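Side-chain contacts in delta-aminolevulinic acid dehydratase (Toxoplasma gondii ME49, PDB 3OBK), which catalyses the condensation of two molecules of 5-aminolevulinic acid into the pyrrole porphobilinogen, an early step of tetrapyrrole synthesis: residues 144-149 / 238-243; 212-217 / 247-252; 274-279 / 285-290. One frame throughout, in Å; residues are numbered along the deposited sequence.

Interaction 1. Residues 144-149 / 238-243. With PBG (3-[5-(aminomethyl)-4-(carboxymethyl)-1H-pyrrol-3-yl]propanoic acid), chain L.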
# COMPACT_ATOMS: atom_id res chain seq x y z
N GLY A 144 3.97 -12.63 43.55
CA GLY A 144 3.95 -11.41 42.76
C GLY A 144 4.00 -11.64 41.25
O GLY A 144 4.51 -10.81 40.51
N HIS A 145 3.47 -12.77 40.79
CA HIS A 145 3.33 -13.03 39.36
C HIS A 145 1.86 -13.07 38.90
O HIS A 145 0.96 -13.39 39.68
CB HIS A 145 4.05 -14.31 39.00
CG HIS A 145 5.53 -14.16 39.01
ND1 HIS A 145 6.23 -13.66 37.94
CD2 HIS A 145 6.44 -14.40 39.98
CE1 HIS A 145 7.51 -13.62 38.23
NE2 HIS A 145 7.67 -14.05 39.47
N ASP A 146 1.66 -12.74 37.63
CA ASP A 146 0.32 -12.68 37.03
C ASP A 146 -0.26 -14.06 36.78
O ASP A 146 -1.43 -14.18 36.48
CB ASP A 146 0.34 -11.93 35.69
CG ASP A 146 0.83 -10.49 35.81
OD1 ASP A 146 1.69 -10.18 36.66
OD2 ASP A 146 0.41 -9.67 34.99
N GLY A 147 0.54 -15.10 36.89
CA GLY A 147 0.06 -16.47 36.79
C GLY A 147 0.56 -17.38 37.90
O GLY A 147 1.30 -16.96 38.81
N VAL A 148 0.13 -18.63 37.83
CA VAL A 148 0.56 -19.64 38.79
C VAL A 148 2.00 -20.06 38.52
O VAL A 148 2.36 -20.31 37.40
CB VAL A 148 -0.33 -20.87 38.74
CG1 VAL A 148 0.16 -21.90 39.73
CG2 VAL A 148 -1.77 -20.48 39.04
N VAL A 149 2.81 -20.09 39.58
CA VAL A 149 4.21 -20.42 39.48
C VAL A 149 4.42 -21.87 39.86
O VAL A 149 3.98 -22.31 40.91
CB VAL A 149 5.06 -19.52 40.39
CG1 VAL A 149 6.53 -19.88 40.27
CG2 VAL A 149 4.83 -18.04 40.05
N THR A 238 9.43 -13.58 30.85
CA THR A 238 8.91 -14.76 30.18
C THR A 238 7.43 -14.61 29.75
O THR A 238 6.85 -15.57 29.22
CB THR A 238 9.05 -16.03 31.11
OG1 THR A 238 8.44 -15.78 32.38
CG2 THR A 238 10.52 -16.42 31.30
N TYR A 239 6.82 -13.45 29.98
CA TYR A 239 5.46 -13.19 29.54
C TYR A 239 5.14 -11.76 29.10
O TYR A 239 4.51 -11.59 28.06
CB TYR A 239 4.41 -13.68 30.56
CG TYR A 239 4.45 -13.23 32.01
CD1 TYR A 239 5.20 -13.92 32.95
CD2 TYR A 239 3.65 -12.20 32.46
CE1 TYR A 239 5.21 -13.56 34.30
CE2 TYR A 239 3.64 -11.83 33.82
CZ TYR A 239 4.42 -12.53 34.74
OH TYR A 239 4.42 -12.20 36.08
N GLN A 240 5.54 -10.75 29.86
CA GLN A 240 5.50 -9.39 29.33
C GLN A 240 6.55 -9.28 28.20
O GLN A 240 7.51 -10.03 28.15
CB GLN A 240 5.69 -8.37 30.42
CG GLN A 240 4.53 -8.38 31.45
CD GLN A 240 4.77 -7.48 32.67
OE1 GLN A 240 5.83 -6.87 32.83
NE2 GLN A 240 3.77 -7.41 33.55
N MET A 241 6.32 -8.35 27.29
CA MET A 241 7.11 -8.21 26.07
C MET A 241 8.43 -7.45 26.24
O MET A 241 8.56 -6.54 27.06
CB MET A 241 6.28 -7.48 25.01
CG MET A 241 5.14 -8.32 24.46
SD MET A 241 4.08 -7.49 23.26
CE MET A 241 5.35 -6.73 22.26
N ASP A 242 9.40 -7.83 25.44
CA ASP A 242 10.66 -7.13 25.36
C ASP A 242 10.42 -5.75 24.77
O ASP A 242 9.89 -5.64 23.67
CB ASP A 242 11.58 -7.91 24.41
CG ASP A 242 13.05 -7.44 24.47
OD1 ASP A 242 13.31 -6.35 25.01
OD2 ASP A 242 13.93 -8.20 23.96
N PRO A 243 10.80 -4.69 25.48
CA PRO A 243 10.74 -3.36 24.92
C PRO A 243 11.54 -3.16 23.62
O PRO A 243 11.36 -2.16 22.98
CB PRO A 243 11.36 -2.49 26.00
CG PRO A 243 11.27 -3.25 27.24
CD PRO A 243 11.33 -4.69 26.85
CHA PBG L . -0.99 -6.47 36.96
C1A PBG L . -0.93 -5.01 36.65
C2A PBG L . 0.20 -4.21 36.68
C3A PBG L . -0.22 -2.94 36.32
C4A PBG L . -1.56 -3.04 35.98
NA PBG L . -1.97 -4.29 36.22
C5A PBG L . 1.58 -4.54 37.20
C6A PBG L . 2.37 -5.49 36.40
O1A PBG L . 1.74 -6.22 35.59
O2A PBG L . 3.60 -5.61 36.61
C7A PBG L . 0.63 -1.73 36.29
C8A PBG L . -0.07 -0.43 36.16
C9A PBG L . 0.70 0.80 36.44
O3A PBG L . 0.07 1.80 36.74
O4A PBG L . 1.92 0.81 36.66
N1 PBG L . -1.31 -7.38 35.90
O HOH W 1 1.47 -8.95 32.67

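Interaction 2. Residues 212-217 / 247-252. With MG (magnesium ion), chain I; PBG (3-[5-(aminomethyl)-4-(carboxymethyl)-1H-pyrrol-3-yl]propanoic acid), chain L.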
# COMPACT_ATOMS: atom_id res chain seq x y z
N CYS A 212 -0.39 -5.45 23.84
CA CYS A 212 1.00 -5.08 23.78
C CYS A 212 1.41 -4.45 25.11
O CYS A 212 1.42 -3.25 25.28
CB CYS A 212 1.23 -4.11 22.61
SG CYS A 212 0.35 -4.63 21.10
N LYS A 213 1.69 -5.31 26.08
CA LYS A 213 2.08 -4.91 27.42
C LYS A 213 3.53 -5.32 27.60
O LYS A 213 3.85 -6.50 27.47
CB LYS A 213 1.23 -5.60 28.47
CG LYS A 213 1.74 -5.37 29.86
CD LYS A 213 0.76 -5.84 30.89
CE LYS A 213 1.22 -5.46 32.26
NZ LYS A 213 0.21 -5.80 33.24
N TYR A 214 4.39 -4.36 27.90
CA TYR A 214 5.82 -4.60 27.87
C TYR A 214 6.39 -4.93 29.25
O TYR A 214 5.86 -4.52 30.27
CB TYR A 214 6.52 -3.41 27.22
CG TYR A 214 6.29 -3.38 25.71
CD1 TYR A 214 5.14 -2.85 25.17
CD2 TYR A 214 7.21 -3.94 24.85
CE1 TYR A 214 4.92 -2.85 23.77
CE2 TYR A 214 7.02 -3.93 23.48
CZ TYR A 214 5.87 -3.39 22.95
OH TYR A 214 5.71 -3.41 21.59
N ALA A 215 7.46 -5.71 29.28
CA ALA A 215 8.17 -6.06 30.52
C ALA A 215 8.88 -4.84 31.04
O ALA A 215 10.08 -4.76 31.01
CB ALA A 215 9.17 -7.22 30.27
N SER A 216 8.12 -3.89 31.52
CA SER A 216 8.63 -2.55 31.82
C SER A 216 9.15 -2.39 33.25
O SER A 216 8.83 -3.17 34.18
CB SER A 216 7.52 -1.50 31.59
OG SER A 216 8.01 -0.17 31.71
N SER A 217 9.95 -1.33 33.41
CA SER A 217 10.45 -0.91 34.70
C SER A 217 9.67 0.31 35.26
O SER A 217 9.98 0.81 36.33
CB SER A 217 11.95 -0.63 34.59
OG SER A 217 12.18 0.67 34.05
N ARG A 247 7.53 -5.35 15.86
CA ARG A 247 6.83 -6.34 15.02
C ARG A 247 6.00 -7.34 15.86
O ARG A 247 4.85 -7.70 15.52
CB ARG A 247 7.84 -7.06 14.13
CG ARG A 247 7.35 -8.28 13.39
CD ARG A 247 8.54 -9.14 12.86
NE ARG A 247 9.44 -9.53 13.96
CZ ARG A 247 10.65 -10.06 13.82
NH1 ARG A 247 11.37 -10.36 14.91
NH2 ARG A 247 11.15 -10.27 12.60
N GLU A 248 6.57 -7.77 16.98
CA GLU A 248 5.85 -8.64 17.90
C GLU A 248 4.51 -8.04 18.34
O GLU A 248 3.55 -8.76 18.55
CB GLU A 248 6.74 -8.93 19.12
CG GLU A 248 6.26 -10.04 20.00
CD GLU A 248 7.16 -10.25 21.23
OE1 GLU A 248 8.15 -9.49 21.45
OE2 GLU A 248 6.85 -11.21 21.99
N ALA A 249 4.43 -6.72 18.46
CA ALA A 249 3.16 -6.07 18.88
C ALA A 249 2.02 -6.41 17.92
O ALA A 249 0.92 -6.59 18.35
CB ALA A 249 3.32 -4.57 19.01
N GLU A 250 2.33 -6.52 16.64
CA GLU A 250 1.33 -6.84 15.62
C GLU A 250 0.89 -8.30 15.70
O GLU A 250 -0.26 -8.64 15.47
CB GLU A 250 1.89 -6.54 14.23
CG GLU A 250 2.33 -5.06 14.08
CD GLU A 250 2.99 -4.76 12.72
OE1 GLU A 250 4.14 -4.21 12.73
OE2 GLU A 250 2.36 -5.09 11.66
N ARG A 251 1.82 -9.17 16.03
CA ARG A 251 1.46 -10.54 16.27
C ARG A 251 0.42 -10.58 17.41
O ARG A 251 -0.63 -11.19 17.29
CB ARG A 251 2.71 -11.33 16.62
CG ARG A 251 2.61 -12.79 16.34
CD ARG A 251 3.82 -13.57 16.86
NE ARG A 251 3.44 -14.97 16.98
CZ ARG A 251 4.18 -15.92 17.55
NH1 ARG A 251 5.36 -15.63 18.03
NH2 ARG A 251 3.72 -17.18 17.59
N GLU A 252 0.68 -9.87 18.50
CA GLU A 252 -0.23 -9.92 19.63
C GLU A 252 -1.57 -9.26 19.31
O GLU A 252 -2.64 -9.80 19.63
CB GLU A 252 0.42 -9.30 20.87
CG GLU A 252 1.60 -10.17 21.44
CD GLU A 252 1.15 -11.29 22.39
OE1 GLU A 252 -0.03 -11.29 22.81
OE2 GLU A 252 1.96 -12.17 22.73
MG MG I . -1.34 -12.42 23.53
CHA PBG L . -0.99 -6.47 36.96
C1A PBG L . -0.93 -5.01 36.65
C2A PBG L . 0.20 -4.21 36.68
C3A PBG L . -0.22 -2.94 36.32
C4A PBG L . -1.56 -3.04 35.98
NA PBG L . -1.97 -4.29 36.22
C5A PBG L . 1.58 -4.54 37.20
C6A PBG L . 2.37 -5.49 36.40
O1A PBG L . 1.74 -6.22 35.59
O2A PBG L . 3.60 -5.61 36.61
C7A PBG L . 0.63 -1.73 36.29
C8A PBG L . -0.07 -0.43 36.16
C9A PBG L . 0.70 0.80 36.44
O3A PBG L . 0.07 1.80 36.74
O4A PBG L . 1.92 0.81 36.66
N1 PBG L . -1.31 -7.38 35.90
O HOH W 2 -2.24 -10.28 24.02
O HOH W 3 -0.29 -12.10 25.30
O HOH W 4 0.12 -14.06 23.47
O HOH W 5 -2.82 -12.34 21.96
O HOH W 6 -2.51 -13.51 24.77

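Interaction 3. Residues 274-279 / 285-290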
# COMPACT_ATOMS: atom_id res chain seq x y z
N ASP A 274 4.83 4.80 19.64
CA ASP A 274 5.08 4.16 18.33
C ASP A 274 4.28 2.87 18.15
O ASP A 274 3.80 2.59 17.05
CB ASP A 274 6.57 3.87 18.07
CG ASP A 274 7.16 2.96 19.09
OD1 ASP A 274 6.95 3.27 20.29
OD2 ASP A 274 7.83 1.96 18.74
N VAL A 275 4.19 2.07 19.20
CA VAL A 275 3.45 0.84 19.11
C VAL A 275 1.96 1.14 19.04
O VAL A 275 1.22 0.53 18.28
CB VAL A 275 3.77 -0.06 20.32
CG1 VAL A 275 2.93 -1.36 20.28
CG2 VAL A 275 5.24 -0.34 20.34
N LEU A 276 1.54 2.12 19.85
CA LEU A 276 0.17 2.60 19.85
C LEU A 276 -0.23 3.01 18.45
O LEU A 276 -1.26 2.57 17.97
CB LEU A 276 0.02 3.77 20.83
CG LEU A 276 -1.35 4.40 21.00
CD1 LEU A 276 -2.37 3.42 21.57
CD2 LEU A 276 -1.25 5.62 21.90
N ALA A 277 0.57 3.86 17.79
CA ALA A 277 0.22 4.35 16.45
C ALA A 277 0.19 3.22 15.44
O ALA A 277 -0.65 3.20 14.56
CB ALA A 277 1.16 5.42 15.97
N LYS A 278 1.11 2.28 15.57
CA LYS A 278 1.20 1.23 14.56
C LYS A 278 -0.02 0.32 14.64
O LYS A 278 -0.63 0.02 13.63
CB LYS A 278 2.49 0.45 14.67
CG LYS A 278 2.63 -0.69 13.66
CD LYS A 278 2.33 -0.27 12.18
CE LYS A 278 3.61 -0.05 11.35
NZ LYS A 278 3.34 0.92 10.20
N ILE A 279 -0.40 -0.05 15.87
CA ILE A 279 -1.57 -0.89 16.08
C ILE A 279 -2.83 -0.15 15.71
O ILE A 279 -3.75 -0.72 15.16
CB ILE A 279 -1.65 -1.45 17.52
CG1 ILE A 279 -0.39 -2.28 17.83
CG2 ILE A 279 -2.90 -2.32 17.68
CD1 ILE A 279 0.03 -3.30 16.72
N LEU A 285 -10.20 -2.19 15.96
CA LEU A 285 -10.76 -2.11 17.30
C LEU A 285 -10.38 -0.82 17.98
O LEU A 285 -9.35 -0.25 17.71
CB LEU A 285 -10.26 -3.26 18.17
CG LEU A 285 -10.63 -4.69 17.72
CD1 LEU A 285 -9.89 -5.66 18.58
CD2 LEU A 285 -12.11 -4.93 17.81
N PRO A 286 -11.21 -0.36 18.91
CA PRO A 286 -10.73 0.82 19.66
C PRO A 286 -9.45 0.58 20.46
O PRO A 286 -9.19 -0.52 20.96
CB PRO A 286 -11.90 1.15 20.59
CG PRO A 286 -13.08 0.58 19.93
CD PRO A 286 -12.65 -0.58 19.08
N MET A 287 -8.65 1.64 20.56
CA MET A 287 -7.36 1.60 21.21
C MET A 287 -7.40 2.33 22.53
O MET A 287 -8.03 3.36 22.67
CB MET A 287 -6.29 2.26 20.33
CG MET A 287 -5.95 1.57 19.01
SD MET A 287 -5.60 -0.19 19.12
CE MET A 287 -4.11 -0.25 20.10
N VAL A 288 -6.71 1.76 23.51
CA VAL A 288 -6.54 2.36 24.82
C VAL A 288 -5.08 2.35 25.12
O VAL A 288 -4.37 1.45 24.72
CB VAL A 288 -7.34 1.57 25.92
CG1 VAL A 288 -7.44 2.37 27.17
CG2 VAL A 288 -8.74 1.24 25.44
N ALA A 289 -4.62 3.38 25.80
CA ALA A 289 -3.24 3.48 26.25
C ALA A 289 -3.23 3.68 27.78
O ALA A 289 -4.17 4.22 28.32
CB ALA A 289 -2.56 4.61 25.55
N TYR A 290 -2.19 3.20 28.46
CA TYR A 290 -2.10 3.33 29.91
C TYR A 290 -0.90 4.20 30.27
O TYR A 290 0.25 3.84 30.02
CB TYR A 290 -1.94 1.96 30.54
CG TYR A 290 -2.43 1.84 31.97
CD1 TYR A 290 -1.98 2.67 32.99
CD2 TYR A 290 -3.32 0.83 32.31
CE1 TYR A 290 -2.43 2.51 34.33
CE2 TYR A 290 -3.79 0.68 33.62
CZ TYR A 290 -3.34 1.50 34.61
OH TYR A 290 -3.84 1.27 35.88

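Interaction 1. Residues 144-149 / 238-243
The phenol oxygen of Tyr-239 takes part in two hydrogen bonds with the 144-149 loop. His-145 ND1 reaches Tyr-239 OH at 3.0 Å, in the plane of the phenol ring and at its edge, with an angle of 148° and with either atom able to donate. Asp-146 N gives a nearly straight bond to the same OH, 3.2 Å long at 170°. Two grips on one oxygen hold the far end of the phenol in place, and a chi1 of 54°, with CG between the backbone N and carbonyl carbon, aims it at the loop. Asp-146 OD2 faces the product: porphobilinogen N1 donates to Asp-146 OD2 at 3.0 Å. A water 2.7 Å from Asp-146 OD2 is also bonded to Gln-240 NE2, which itself lies 3.1 Å from porphobilinogen O1A. Further out, His-145 NE2 is hydrogen-bonded to Thr-234 OG1, and Lys-236 forms a salt bridge with Asp-146 OD1, so both first-shell groups have a second hold. Arg-24 of a second subunit packs on Tyr-239. A loop after strand 130-135 and one between helices 220-226 and 247-258 thus meet beside bound product, in the porphobilinogen-binding active site to which Asp-146 and Gln-240 belong.

Interaction 2. Residues 212-217 / 247-252
The hydroxyl end of Tyr-214 meets the helix 247-252: Tyr-214 OH lies 3.7 Å from Ala-249 CB. Its ring stacks with Tyr-272 and its side chain touches Met-241, while the hydroxyl is hydrogen-bonded to Asn-245 O, just before the helix, which holds the ring's outer end. The other flat group, the Glu-252 carboxylate, binds magnesium through one oxygen. The evidence is the asymmetry of the two distances: Glu-252 OE1 is 1.9 Å from the magnesium ion and Glu-252 OE2 is 3.4 Å from it. Five waters complete a roughly octahedral shell, and Glu-252 OE2 turns to a salt bridge with Arg-27 of a second subunit, which also pairs with Glu-248.

The contact proper is small and centred on Ala-249, whose CB points at the strand end. Cys-212 SG sits 3.6 Å from Ala-249 CB and 3.4 Å from Ala-249 O, and the methyl group thus has both the sulfur and the phenol oxygen of Tyr-214 as neighbours. With a chi1 of -44° the sulfur swings beside the Cys-212 backbone N and toward the helix.

One residue on, Lys-213 runs the other way, fully extended, with all four torsions within 10° of 180°. Its NZ donates to porphobilinogen O1A at 2.8 Å and is also bonded to Ser-183 O; it also makes cation-pi contacts with Tyr-210 and Tyr-219. The chemistry therefore divides: a small packing contact, with no hydrogen bond between the segments, sets the strand end against a helix whose acidic side carries a mostly hydrated magnesium, consistent with the allosteric rather than catalytic metal known in this family.

Interaction 3. Residues 274-279 / 285-290
Packing of helix 274-279 on strand 287-290 is the second half of a beta-alpha-beta crossover in the TIM barrel: strand 263-267 leads into helix 273-282, which returns the chain to strand 287-291, parallel to the first. The geometry bears this out, since the helix and strand axes run antiparallel at 174° and approach to 9.6 Å. No hydrogen bond joins the segments; the contact is made by buried apolar side chains.

On the strand, Met-287 and Ala-289 point at the helix, and Val-288 between them points away, to Met-265 of the adjacent strand and Leu-208 of the one beyond it. This alternation separates the barrel's outer layer from its interior. Beyond Val-288, Tyr-290 packs on Tyr-210 and Lys-267, bonds to Tyr-332 OH and touches porphobilinogen, so two residues on the chain already reaches the product pocket.

From the helix, Leu-276 works with both branches of its fork. Its CG stands opposite the backbone N (chi1 -179°), which carries the methyls to the strand: Leu-276 CD2 lies 4.0 Å from Ala-289 CB, and Leu-276 CD1 is 4.3 Å from Met-287 CB. One turn later Ile-279 divides its branches. Its CD1 leads away to helix 247-258, where Glu-250 and Ala-253 receive the side chain, while CG2 serves the strand. Met-287 folds back at both chi2 and chi3 and crosses Ile-279 at about a right angle, bringing Met-287 SD to 3.7 Å and Met-287 CE to 3.4 Å from Ile-279 CG2.

How the interactions relate
The three contacts form a row across one TIM-barrel fold: the centres of interactions 1 and 2 lie about 12 Å apart, those of 2 and 3 about 11 Å, and those of 1 and 3 about 21 Å. Interactions 1 and 2 alternate along the chain and join directly, Met-241 N and O probably bonding Lys-213 O and Ala-215 N; both touch porphobilinogen. Interaction 3 opens after both have closed, and Val-275 and Ile-279 of its helix pack on Ala-249 and Glu-250 of interaction 2. Interactions 2 and 3 reach the same sheet through strands 206-213 and 287-291. The row thus runs from product-covering loops to the barrel wall, every member meeting a second subunit.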